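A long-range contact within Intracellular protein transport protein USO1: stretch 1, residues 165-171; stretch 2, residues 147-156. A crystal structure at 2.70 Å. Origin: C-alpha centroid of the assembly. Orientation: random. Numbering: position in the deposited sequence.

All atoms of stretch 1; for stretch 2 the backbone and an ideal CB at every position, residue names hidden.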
# COMPACT_ATOMS: atom_id res chain seq x y z
N TYR A 165 -16.95 31.46 5.60
CA TYR A 165 -17.50 31.55 4.23
C TYR A 165 -16.35 31.76 3.23
O TYR A 165 -16.37 31.20 2.11
CB TYR A 165 -18.48 32.70 4.12
CG TYR A 165 -19.86 32.46 4.66
CD1 TYR A 165 -20.50 31.25 4.51
CD2 TYR A 165 -20.56 33.50 5.22
CE1 TYR A 165 -21.80 31.06 4.99
CE2 TYR A 165 -21.86 33.35 5.67
CZ TYR A 165 -22.48 32.11 5.58
OH TYR A 165 -23.76 31.96 6.01
N THR A 166 -15.32 32.46 3.65
CA THR A 166 -14.14 32.76 2.77
C THR A 166 -13.36 31.47 2.48
O THR A 166 -13.06 31.20 1.30
CB THR A 166 -13.33 33.87 3.42
OG1 THR A 166 -14.22 34.99 3.53
CG2 THR A 166 -12.11 34.24 2.63
N ILE A 167 -13.05 30.71 3.52
CA ILE A 167 -12.39 29.38 3.45
C ILE A 167 -13.20 28.51 2.49
O ILE A 167 -12.64 27.95 1.55
CB ILE A 167 -12.29 28.70 4.83
CG1 ILE A 167 -11.35 29.46 5.76
CG2 ILE A 167 -11.82 27.27 4.66
CD1 ILE A 167 -11.27 28.89 7.16
N GLN A 168 -14.51 28.41 2.73
CA GLN A 168 -15.41 27.55 1.93
C GLN A 168 -15.39 28.00 0.47
O GLN A 168 -15.30 27.07 -0.40
CB GLN A 168 -16.82 27.57 2.52
CG GLN A 168 -16.87 26.84 3.85
CD GLN A 168 -18.20 26.95 4.57
OE1 GLN A 168 -18.86 27.98 4.61
NE2 GLN A 168 -18.58 25.85 5.20
N LEU A 169 -15.42 29.31 0.20
CA LEU A 169 -15.48 29.83 -1.19
C LEU A 169 -14.19 29.45 -1.91
O LEU A 169 -14.26 28.94 -3.04
CB LEU A 169 -15.73 31.34 -1.21
CG LEU A 169 -15.98 31.94 -2.60
CD1 LEU A 169 -17.12 31.23 -3.32
CD2 LEU A 169 -16.25 33.43 -2.49
N LEU A 170 -13.06 29.63 -1.25
CA LEU A 170 -11.72 29.22 -1.76
C LEU A 170 -11.63 27.71 -2.00
O LEU A 170 -10.94 27.32 -2.98
CB LEU A 170 -10.67 29.65 -0.74
CG LEU A 170 -10.39 31.15 -0.82
CD1 LEU A 170 -9.34 31.55 0.20
CD2 LEU A 170 -9.94 31.53 -2.25
N GLU A 171 -12.24 26.90 -1.13
CA GLU A 171 -12.30 25.44 -1.36
C GLU A 171 -13.09 25.19 -2.65
O GLU A 171 -12.73 24.32 -3.39
CB GLU A 171 -12.98 24.69 -0.20
CG GLU A 171 -12.14 24.45 1.03
CD GLU A 171 -13.02 23.78 2.11
OE1 GLU A 171 -13.04 22.52 2.19
OE2 GLU A 171 -13.77 24.50 2.81
N UNK A 147 -9.42 39.90 -6.34
CA UNK A 147 -10.55 39.30 -5.60
C UNK A 147 -10.04 38.20 -4.66
O UNK A 147 -10.40 38.24 -3.47
CB UNK A 147 -11.59 38.73 -6.57
N UNK A 148 -9.22 37.27 -5.17
CA UNK A 148 -8.51 36.26 -4.33
C UNK A 148 -7.82 37.01 -3.19
O UNK A 148 -8.03 36.60 -2.01
CB UNK A 148 -7.49 35.46 -5.14
N UNK A 149 -7.03 38.04 -3.50
CA UNK A 149 -6.26 38.79 -2.47
C UNK A 149 -7.26 39.46 -1.51
O UNK A 149 -6.98 39.51 -0.29
CB UNK A 149 -5.34 39.83 -3.11
N UNK A 150 -8.43 39.87 -1.98
CA UNK A 150 -9.47 40.50 -1.11
C UNK A 150 -9.97 39.44 -0.12
O UNK A 150 -9.90 39.67 1.13
CB UNK A 150 -10.63 41.06 -1.94
N UNK A 151 -10.42 38.29 -0.66
CA UNK A 151 -10.89 37.12 0.14
C UNK A 151 -9.83 36.80 1.20
O UNK A 151 -10.17 36.63 2.43
CB UNK A 151 -11.14 35.90 -0.75
N UNK A 152 -8.58 36.75 0.78
CA UNK A 152 -7.52 36.44 1.78
C UNK A 152 -7.54 37.51 2.88
O UNK A 152 -7.48 37.16 4.06
CB UNK A 152 -6.14 36.38 1.12
N UNK A 153 -7.74 38.78 2.51
CA UNK A 153 -7.68 39.92 3.48
C UNK A 153 -8.88 39.82 4.43
O UNK A 153 -8.68 40.21 5.58
CB UNK A 153 -7.68 41.27 2.76
N UNK A 154 -10.01 39.24 3.99
CA UNK A 154 -11.21 38.96 4.84
C UNK A 154 -10.90 38.09 6.08
O UNK A 154 -11.69 38.11 7.05
CB UNK A 154 -12.28 38.26 4.00
N UNK A 155 -9.82 37.31 6.09
CA UNK A 155 -9.45 36.50 7.28
C UNK A 155 -9.02 37.40 8.44
O UNK A 155 -8.93 36.90 9.56
CB UNK A 155 -8.32 35.52 6.94
N UNK A 156 -8.75 38.68 8.20
CA UNK A 156 -8.43 39.65 9.28
C UNK A 156 -9.74 40.18 9.89
O UNK A 156 -9.74 40.54 11.05
CB UNK A 156 -7.58 40.81 8.75

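Stretch 1 and most of stretch 2 are helical, and the two helices run roughly antiparallel, their axes 9.5 Å apart at closest approach and their directions 147° apart. Stretch 1 offers mostly carbon to its partner: the methyl of Thr166, one flank of Ile167, and the ends of Leu169 and Leu170. The hydroxyl of Thr166 is the polar exception.

Position 147 has helical angles, and its ideal CB finds nothing of stretch 1 within 5.5 Å. Stretch 1 therefore sets no preference beyond tolerance of a helix. The residue is Leu147, whose carbonyl accepts the backbone hydrogen bond of 151.

At position 148 the CA-to-CB bond points sideways, and the ideal CB lies 5.5 Å from Leu170 CD2. That gap is too wide for a small side chain to close, so an apolar chain of some length, such as isoleucine, leucine or methionine, would suit. It is Ile148; with chi1 and chi2 both m, its end comes nearer than its base, and CD1 rests 4.1 Å from CD2 of Leu170.

Positions 149 and 150 are out of reach, and many residues that tolerate a helix would serve. They are His149, whose NE2 is hydrogen-bonded elsewhere in the structure, and Leu150.

Position 151 is the central one. The CA of 151 and Thr166 CA are 6.0 Å apart. Its CB points toward stretch 1, with the ideal CB 3.9 Å from Thr166 CG2 and 4.8 Å from Leu170 CD2. The surroundings are methyl groups, so an aliphatic side chain is expected; alanine would fit the close approach but reach less far. The residue is Leu151, in the m, t rotamer. Its CD1 lies 4.1 Å from Leu169 CD2 and equally 4.1 Å from Leu170 CD2, so one methyl touches two leucines. The backbone is close too: Leu151 O is 3.1 Å from Thr166 CG2, a tight contact with a methyl carbon.

Positions 152 and 153 point away, leaving stretch 1 little say in their identity. They are Val152 and Glu153.

At position 154 the CB again points toward stretch 1, and the ideal CB is 3.8 Å from Thr166 OG1. A polar residue might be guessed from that hydroxyl, but an apolar or aromatic one can also pack beside it. It is Phe154, whose CB lies 3.8 Å from OG1 of Thr166, with that oxygen at the ring edge, near its plane. The hydroxyl is hydrogen-bonded elsewhere in the structure, so it does not depend on this position for a partner.

Position 155 points sideways, its ideal CB beyond 5.5 Å of stretch 1. Only a long side chain could bridge the space to Thr166, Ile167 and Leu170, and their carbon atoms favour an apolar or aromatic one. Trp155 does so: NE1 approaches Thr166 CG2 at 3.4 Å and Ile167 CG1 at 3.6 Å, while CZ2 meets Leu170 CD1 at 3.4 Å. The broad ring thus spans three residues.

Position 156 is out of reach and unconstrained by stretch 1; it is Glu156.

Stretch 2 147-156: LIHLLVEFWE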
# COMPACT_ATOMS: atom_id res chain seq x y z
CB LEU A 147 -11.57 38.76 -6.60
CG LEU A 147 -12.68 39.73 -6.95
CD1 LEU A 147 -13.67 39.09 -7.93
CD2 LEU A 147 -13.39 40.18 -5.69
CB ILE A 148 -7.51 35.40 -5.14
CG1 ILE A 148 -8.18 34.56 -6.23
CG2 ILE A 148 -6.72 34.51 -4.20
CD1 ILE A 148 -9.17 33.55 -5.70
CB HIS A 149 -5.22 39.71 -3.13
CG HIS A 149 -4.13 38.99 -3.86
ND1 HIS A 149 -2.78 39.26 -3.65
CD2 HIS A 149 -4.16 38.01 -4.80
CE1 HIS A 149 -2.05 38.48 -4.43
NE2 HIS A 149 -2.87 37.71 -5.14
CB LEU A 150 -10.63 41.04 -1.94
CG LEU A 150 -11.81 41.59 -1.14
CD1 LEU A 150 -11.41 42.83 -0.38
CD2 LEU A 150 -12.99 41.90 -2.02
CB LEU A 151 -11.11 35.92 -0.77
CG LEU A 151 -12.31 36.01 -1.69
CD1 LEU A 151 -12.37 34.80 -2.58
CD2 LEU A 151 -13.60 36.19 -0.91
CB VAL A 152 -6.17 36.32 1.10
CG1 VAL A 152 -5.07 36.23 2.15
CG2 VAL A 152 -6.17 35.12 0.17
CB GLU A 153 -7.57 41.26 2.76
CG GLU A 153 -6.49 42.16 3.34
CD GLU A 153 -5.06 41.66 3.17
OE1 GLU A 153 -4.33 41.53 4.20
OE2 GLU A 153 -4.67 41.39 2.00
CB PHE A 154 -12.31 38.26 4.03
CG PHE A 154 -13.08 39.15 3.09
CD1 PHE A 154 -13.07 40.53 3.24
CD2 PHE A 154 -13.90 38.60 2.11
CE1 PHE A 154 -13.80 41.34 2.37
CE2 PHE A 154 -14.64 39.41 1.27
CZ PHE A 154 -14.58 40.78 1.39
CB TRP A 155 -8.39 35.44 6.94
CG TRP A 155 -8.92 34.32 6.10
CD1 TRP A 155 -10.22 33.84 6.09
CD2 TRP A 155 -8.21 33.58 5.09
NE1 TRP A 155 -10.33 32.83 5.17
CE2 TRP A 155 -9.11 32.62 4.56
CE3 TRP A 155 -6.91 33.59 4.61
CZ2 TRP A 155 -8.74 31.71 3.57
CZ3 TRP A 155 -6.52 32.67 3.65
CH2 TRP A 155 -7.44 31.75 3.12
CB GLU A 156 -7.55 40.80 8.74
CG GLU A 156 -6.37 40.36 7.89
CD GLU A 156 -5.48 39.30 8.51
OE1 GLU A 156 -5.40 39.25 9.77
OE2 GLU A 156 -4.85 38.48 7.73
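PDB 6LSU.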